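Local coordinates for protein putative conjugative transposon recombinase (Clostridium difficile, PDB 3G13) that probably binds DNA and exchanges its strands as a serine recombinase of a conjugative transposon, this chain being its N-terminal resolvase-type domain, at residues A[90-102]-A[123-137]. Residues are numbered along the deposited sequence; the frame is centred on the assembly and turned at random.
Sequences NTLDTLKYVRMLK and ELLLVVLSSVAQQEV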
loop_
_atom_site.group_PDB
_atom_site.type_symbol
_atom_site.label_atom_id
_atom_site.label_comp_id
_atom_site.label_asym_id
_atom_site.label_seq_id
_atom_site.Cartn_x
_atom_site.Cartn_y
_atom_site.Cartn_z
ATOM N N ASN A 90 11.816 -1.885 0.189
ATOM C CA ASN A 90 10.696 -1.953 -0.749
ATOM C C ASN A 90 9.498 -2.637 -0.126
ATOM O O ASN A 90 9.606 -3.178 0.972
ATOM C CB ASN A 90 11.119 -2.679 -2.047
ATOM C CG ASN A 90 11.677 -4.055 -1.781
ATOM O OD1 ASN A 90 11.097 -4.836 -1.047
ATOM N ND2 ASN A 90 12.823 -4.371 -2.405
ATOM N N THR A 91 8.390 -2.664 -0.864
ATOM C CA THR A 91 7.148 -3.263 -0.391
ATOM C C THR A 91 7.271 -4.759 -0.088
ATOM O O THR A 91 6.830 -5.216 0.970
ATOM C CB THR A 91 6.003 -2.981 -1.384
ATOM O OG1 THR A 91 5.826 -1.563 -1.453
ATOM C CG2 THR A 91 4.695 -3.605 -0.894
ATOM N N LEU A 92 7.881 -5.510 -1.014
ATOM C CA LEU A 92 8.058 -6.942 -0.851
ATOM C C LEU A 92 8.863 -7.334 0.408
ATOM O O LEU A 92 8.517 -8.296 1.099
ATOM C CB LEU A 92 8.682 -7.555 -2.111
ATOM C CG LEU A 92 7.674 -7.774 -3.244
ATOM C CD1 LEU A 92 8.408 -8.263 -4.489
ATOM C CD2 LEU A 92 6.629 -8.802 -2.821
ATOM N N ASP A 93 9.925 -6.596 0.686
ATOM C CA ASP A 93 10.730 -6.856 1.898
ATOM C C ASP A 93 9.973 -6.441 3.148
ATOM O O ASP A 93 10.079 -7.120 4.175
ATOM C CB ASP A 93 12.080 -6.124 1.858
ATOM C CG ASP A 93 13.076 -6.774 0.893
ATOM O OD1 ASP A 93 12.831 -7.928 0.485
ATOM O OD2 ASP A 93 14.085 -6.112 0.552
ATOM N N THR A 94 9.223 -5.335 3.073
ATOM C CA THR A 94 8.401 -4.888 4.223
ATOM C C THR A 94 7.435 -6.004 4.630
ATOM O O THR A 94 7.318 -6.343 5.815
ATOM C CB THR A 94 7.600 -3.570 3.935
ATOM O OG1 THR A 94 8.472 -2.527 3.455
ATOM C CG2 THR A 94 6.904 -3.089 5.195
ATOM N N LEU A 95 6.748 -6.568 3.633
ATOM C CA LEU A 95 5.867 -7.723 3.813
ATOM C C LEU A 95 6.555 -8.900 4.441
ATOM O O LEU A 95 6.088 -9.450 5.442
ATOM C CB LEU A 95 5.285 -8.172 2.447
ATOM C CG LEU A 95 4.120 -7.343 1.926
ATOM C CD1 LEU A 95 3.791 -7.734 0.445
ATOM C CD2 LEU A 95 2.930 -7.586 2.877
ATOM N N LYS A 96 7.662 -9.306 3.816
ATOM C CA LYS A 96 8.428 -10.472 4.249
ATOM C C LYS A 96 8.783 -10.353 5.744
ATOM O O LYS A 96 8.512 -11.263 6.523
ATOM C CB LYS A 96 9.705 -10.570 3.398
ATOM C CG LYS A 96 10.767 -11.555 3.843
ATOM C CD LYS A 96 11.930 -11.551 2.842
ATOM C CE LYS A 96 13.212 -12.156 3.432
ATOM N NZ LYS A 96 13.122 -13.635 3.652
ATOM N N TYR A 97 9.441 -9.255 6.116
ATOM C CA TYR A 97 9.937 -9.140 7.478
ATOM C C TYR A 97 8.846 -8.841 8.494
ATOM O O TYR A 97 8.901 -9.338 9.630
ATOM C CB TYR A 97 11.072 -8.122 7.553
ATOM C CG TYR A 97 12.297 -8.582 6.772
ATOM C CD1 TYR A 97 12.964 -9.754 7.128
ATOM C CD2 TYR A 97 12.789 -7.834 5.687
ATOM C CE1 TYR A 97 14.097 -10.198 6.411
ATOM C CE2 TYR A 97 13.931 -8.271 4.965
ATOM C CZ TYR A 97 14.561 -9.453 5.342
ATOM O OH TYR A 97 15.674 -9.901 4.661
ATOM N N VAL A 98 7.835 -8.062 8.114
ATOM C CA VAL A 98 6.726 -7.861 9.057
ATOM C C VAL A 98 6.021 -9.218 9.338
ATOM O O VAL A 98 5.796 -9.577 10.488
ATOM C CB VAL A 98 5.736 -6.803 8.599
ATOM C CG1 VAL A 98 4.442 -6.864 9.481
ATOM C CG2 VAL A 98 6.401 -5.403 8.644
ATOM N N ARG A 99 5.714 -9.979 8.278
ATOM C CA ARG A 99 5.074 -11.297 8.420
ATOM C C ARG A 99 5.923 -12.291 9.205
ATOM O O ARG A 99 5.395 -13.051 10.028
ATOM C CB ARG A 99 4.752 -11.875 7.045
ATOM C CG ARG A 99 3.600 -11.175 6.340
ATOM C CD ARG A 99 3.488 -11.666 4.910
ATOM N NE ARG A 99 2.195 -11.334 4.319
ATOM C CZ ARG A 99 1.957 -11.192 3.014
ATOM N NH1 ARG A 99 2.916 -11.346 2.112
ATOM N NH2 ARG A 99 0.730 -10.904 2.610
HETATM N N MSE A 100 7.234 -12.302 8.946
HETATM C CA MSE A 100 8.137 -13.229 9.651
HETATM C C MSE A 100 8.142 -12.950 11.163
HETATM O O MSE A 100 8.141 -13.863 11.994
HETATM C CB MSE A 100 9.563 -13.075 9.090
HETATM C CG MSE A 100 10.602 -14.030 9.608
HETATM SE SE MSE A 100 12.358 -13.527 8.836
HETATM C CE MSE A 100 11.941 -13.522 6.939
ATOM N N LEU A 101 8.182 -11.674 11.520
ATOM C CA LEU A 101 8.049 -11.274 12.926
ATOM C C LEU A 101 6.642 -11.659 13.450
ATOM O O LEU A 101 6.516 -12.263 14.502
ATOM C CB LEU A 101 8.371 -9.760 13.083
ATOM C CG LEU A 101 9.863 -9.435 13.391
ATOM C CD1 LEU A 101 10.834 -10.310 12.607
ATOM C CD2 LEU A 101 10.247 -7.985 13.196
ATOM N N LYS A 102 5.596 -11.330 12.699
ATOM C CA LYS A 102 4.210 -11.545 13.151
ATOM C C LYS A 102 3.910 -13.041 13.473
ATOM O O LYS A 102 3.228 -13.337 14.438
ATOM C CB LYS A 102 3.224 -10.992 12.095
ATOM C CG LYS A 102 1.739 -11.093 12.468
ATOM C CD LYS A 102 0.880 -10.187 11.584
ATOM C CE LYS A 102 -0.609 -10.154 12.020
ATOM N NZ LYS A 102 -1.197 -8.740 11.915
ATOM N N GLU A 123 -3.028 -5.641 10.557
ATOM C CA GLU A 123 -3.586 -6.521 9.549
ATOM C C GLU A 123 -3.976 -5.750 8.269
ATOM O O GLU A 123 -3.733 -6.233 7.163
ATOM C CB GLU A 123 -4.761 -7.311 10.117
ATOM C CG GLU A 123 -4.311 -8.132 11.313
ATOM C CD GLU A 123 -5.348 -9.093 11.853
ATOM O OE1 GLU A 123 -6.557 -8.739 11.895
ATOM O OE2 GLU A 123 -4.927 -10.207 12.276
ATOM N N LEU A 124 -4.588 -4.572 8.417
ATOM C CA LEU A 124 -4.908 -3.742 7.255
ATOM C C LEU A 124 -3.625 -3.261 6.533
ATOM O O LEU A 124 -3.623 -3.148 5.332
ATOM C CB LEU A 124 -5.800 -2.572 7.636
ATOM C CG LEU A 124 -6.587 -1.892 6.498
ATOM C CD1 LEU A 124 -7.525 -2.928 5.777
ATOM C CD2 LEU A 124 -7.351 -0.679 7.047
ATOM N N LEU A 125 -2.564 -2.943 7.281
ATOM C CA LEU A 125 -1.273 -2.577 6.684
ATOM C C LEU A 125 -0.843 -3.658 5.711
ATOM O O LEU A 125 -0.533 -3.368 4.547
ATOM C CB LEU A 125 -0.209 -2.326 7.773
ATOM C CG LEU A 125 1.258 -2.288 7.322
ATOM C CD1 LEU A 125 1.479 -1.004 6.570
ATOM C CD2 LEU A 125 2.178 -2.349 8.570
ATOM N N LEU A 126 -0.902 -4.911 6.168
ATOM C CA LEU A 126 -0.446 -6.054 5.388
ATOM C C LEU A 126 -1.324 -6.334 4.164
ATOM O O LEU A 126 -0.806 -6.704 3.092
ATOM C CB LEU A 126 -0.349 -7.282 6.288
ATOM C CG LEU A 126 0.769 -7.237 7.345
ATOM C CD1 LEU A 126 0.632 -8.487 8.192
ATOM C CD2 LEU A 126 2.191 -7.144 6.692
ATOM N N VAL A 127 -2.636 -6.125 4.318
ATOM C CA VAL A 127 -3.577 -6.226 3.198
ATOM C C VAL A 127 -3.220 -5.199 2.118
ATOM O O VAL A 127 -3.153 -5.540 0.928
ATOM C CB VAL A 127 -5.087 -6.067 3.670
ATOM C CG1 VAL A 127 -5.983 -5.696 2.498
ATOM C CG2 VAL A 127 -5.616 -7.354 4.287
ATOM N N VAL A 128 -2.997 -3.946 2.532
ATOM C CA VAL A 128 -2.688 -2.838 1.619
ATOM C C VAL A 128 -1.336 -3.063 0.936
ATOM O O VAL A 128 -1.223 -2.917 -0.270
ATOM C CB VAL A 128 -2.708 -1.422 2.305
ATOM C CG1 VAL A 128 -2.187 -0.346 1.355
ATOM C CG2 VAL A 128 -4.120 -1.034 2.732
ATOM N N LEU A 129 -0.325 -3.438 1.716
ATOM C CA LEU A 129 0.991 -3.785 1.153
ATOM C C LEU A 129 0.940 -4.958 0.165
ATOM O O LEU A 129 1.674 -4.933 -0.801
ATOM C CB LEU A 129 2.024 -4.102 2.226
ATOM C CG LEU A 129 2.377 -2.992 3.220
ATOM C CD1 LEU A 129 3.480 -3.454 4.178
ATOM C CD2 LEU A 129 2.755 -1.737 2.482
ATOM N N SER A 130 0.108 -5.973 0.435
ATOM C CA SER A 130 -0.036 -7.099 -0.480
ATOM C C SER A 130 -0.606 -6.645 -1.834
ATOM O O SER A 130 -0.153 -7.124 -2.875
ATOM C CB SER A 130 -0.924 -8.205 0.086
ATOM O OG SER A 130 -0.463 -8.647 1.351
ATOM N N SER A 131 -1.585 -5.727 -1.808
ATOM C CA SER A 131 -2.210 -5.211 -3.033
ATOM C C SER A 131 -1.241 -4.322 -3.790
ATOM O O SER A 131 -1.138 -4.409 -5.000
ATOM C CB SER A 131 -3.510 -4.450 -2.737
ATOM O OG SER A 131 -4.554 -5.398 -2.579
ATOM N N VAL A 132 -0.531 -3.477 -3.048
ATOM C CA VAL A 132 0.527 -2.642 -3.605
ATOM C C VAL A 132 1.620 -3.491 -4.274
ATOM O O VAL A 132 1.987 -3.219 -5.405
ATOM C CB VAL A 132 1.117 -1.704 -2.540
ATOM C CG1 VAL A 132 2.340 -1.008 -3.059
ATOM C CG2 VAL A 132 0.072 -0.640 -2.114
ATOM N N ALA A 133 2.122 -4.510 -3.579
ATOM C CA ALA A 133 3.173 -5.397 -4.109
ATOM C C ALA A 133 2.745 -6.191 -5.366
ATOM O O ALA A 133 3.555 -6.394 -6.266
ATOM C CB ALA A 133 3.676 -6.346 -3.038
ATOM N N GLN A 134 1.488 -6.639 -5.416
ATOM C CA GLN A 134 0.976 -7.347 -6.596
ATOM C C GLN A 134 1.000 -6.429 -7.817
ATOM O O GLN A 134 1.419 -6.828 -8.897
ATOM C CB GLN A 134 -0.445 -7.876 -6.364
ATOM C CG GLN A 134 -1.047 -8.675 -7.556
ATOM C CD GLN A 134 -0.240 -9.929 -7.919
ATOM O OE1 GLN A 134 0.396 -10.544 -7.059
ATOM N NE2 GLN A 134 -0.279 -10.319 -9.196
ATOM N N GLN A 135 0.547 -5.202 -7.633
ATOM C CA GLN A 135 0.554 -4.195 -8.699
ATOM C C GLN A 135 1.994 -3.822 -9.140
ATOM O O GLN A 135 2.248 -3.650 -10.335
ATOM C CB GLN A 135 -0.190 -2.964 -8.233
ATOM C CG GLN A 135 -0.269 -1.844 -9.230
ATOM C CD GLN A 135 -1.211 -0.750 -8.795
ATOM O OE1 GLN A 135 -0.936 -0.018 -7.834
ATOM N NE2 GLN A 135 -2.316 -0.589 -9.540
ATOM N N GLU A 136 2.906 -3.666 -8.179
ATOM C CA GLU A 136 4.292 -3.350 -8.498
ATOM C C GLU A 136 4.922 -4.492 -9.313
ATOM O O GLU A 136 5.627 -4.234 -10.262
ATOM C CB GLU A 136 5.136 -3.141 -7.242
ATOM C CG GLU A 136 4.831 -1.886 -6.427
ATOM C CD GLU A 136 5.625 -1.876 -5.111
ATOM O OE1 GLU A 136 6.179 -2.928 -4.739
ATOM O OE2 GLU A 136 5.689 -0.840 -4.444
ATOM N N VAL A 137 4.652 -5.735 -8.945
ATOM C CA VAL A 137 5.172 -6.885 -9.677
ATOM C C VAL A 137 4.612 -6.970 -11.124
ATOM O O VAL A 137 5.375 -7.182 -12.095
ATOM C CB VAL A 137 4.929 -8.195 -8.892
ATOM C CG1 VAL A 137 5.141 -9.421 -9.787
ATOM C CG2 VAL A 137 5.856 -8.254 -7.682
HETATM O O HOH W 1 8.171 -0.828 -3.300
HETATM O O HOH W 2 8.609 -4.197 -3.763
#
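With T91 chi1 at -62°, CG2 lies opposite the backbone N and drops into a hole framed by L129, V132, A133 and E136, 3.6 Å from A133 CB. The same rotation turns OG1 to the E136 carboxylate, 3.1 Å from OE2. E136 chi1 (-69°) and an extended chain carry that carboxylate to the N-terminal end of helix 91-102, where two waters relay it to the backbone: one accepts from T91 N and donates to E136 OE2, the other accepts from L92 N and donates to OE1. The negative group thus faces the positive end of the helix dipole, which probably stabilises its charge. The cap itself is N90, whose OD1 accepts from D93 N.

One turn on, L95 is the next knob, among L126, L129, S130 and A133: CD2 slides past L129 CB at 3.7 Å while CD1 meets A133 CB. In return L126 enters a hole of L95, V98, R99 and K102, its CD2 3.6 Å from V98 CG1. These knobs-into-holes join two helices running roughly antiparallel (142°), axes 9.4 Å apart: the short helix 91-102 and the first half of the long helix 120-150, probably the counterpart of the long helix E of serine resolvases, which also packs on the second subunit. Q135 of the second subunit hydrogen-bonds to T94 OG1 on the shorter helix, and V128 of that subunit packs on L125.

Toward the C-terminal end of helix 91-102, R99 lays its guanidinium over L95 CD2, 3.7 Å from the plane, and brings NH2 within 2.8 Å of S130 OG. That hydroxyl donates to L126 O, on the other face of the carbonyl from S130 N. K102 runs past L126, CD to CD1 3.8 Å, and its NZ hydrogen-bonds to T117 O, with E123 OE2 nearby but beyond salt-bridge range.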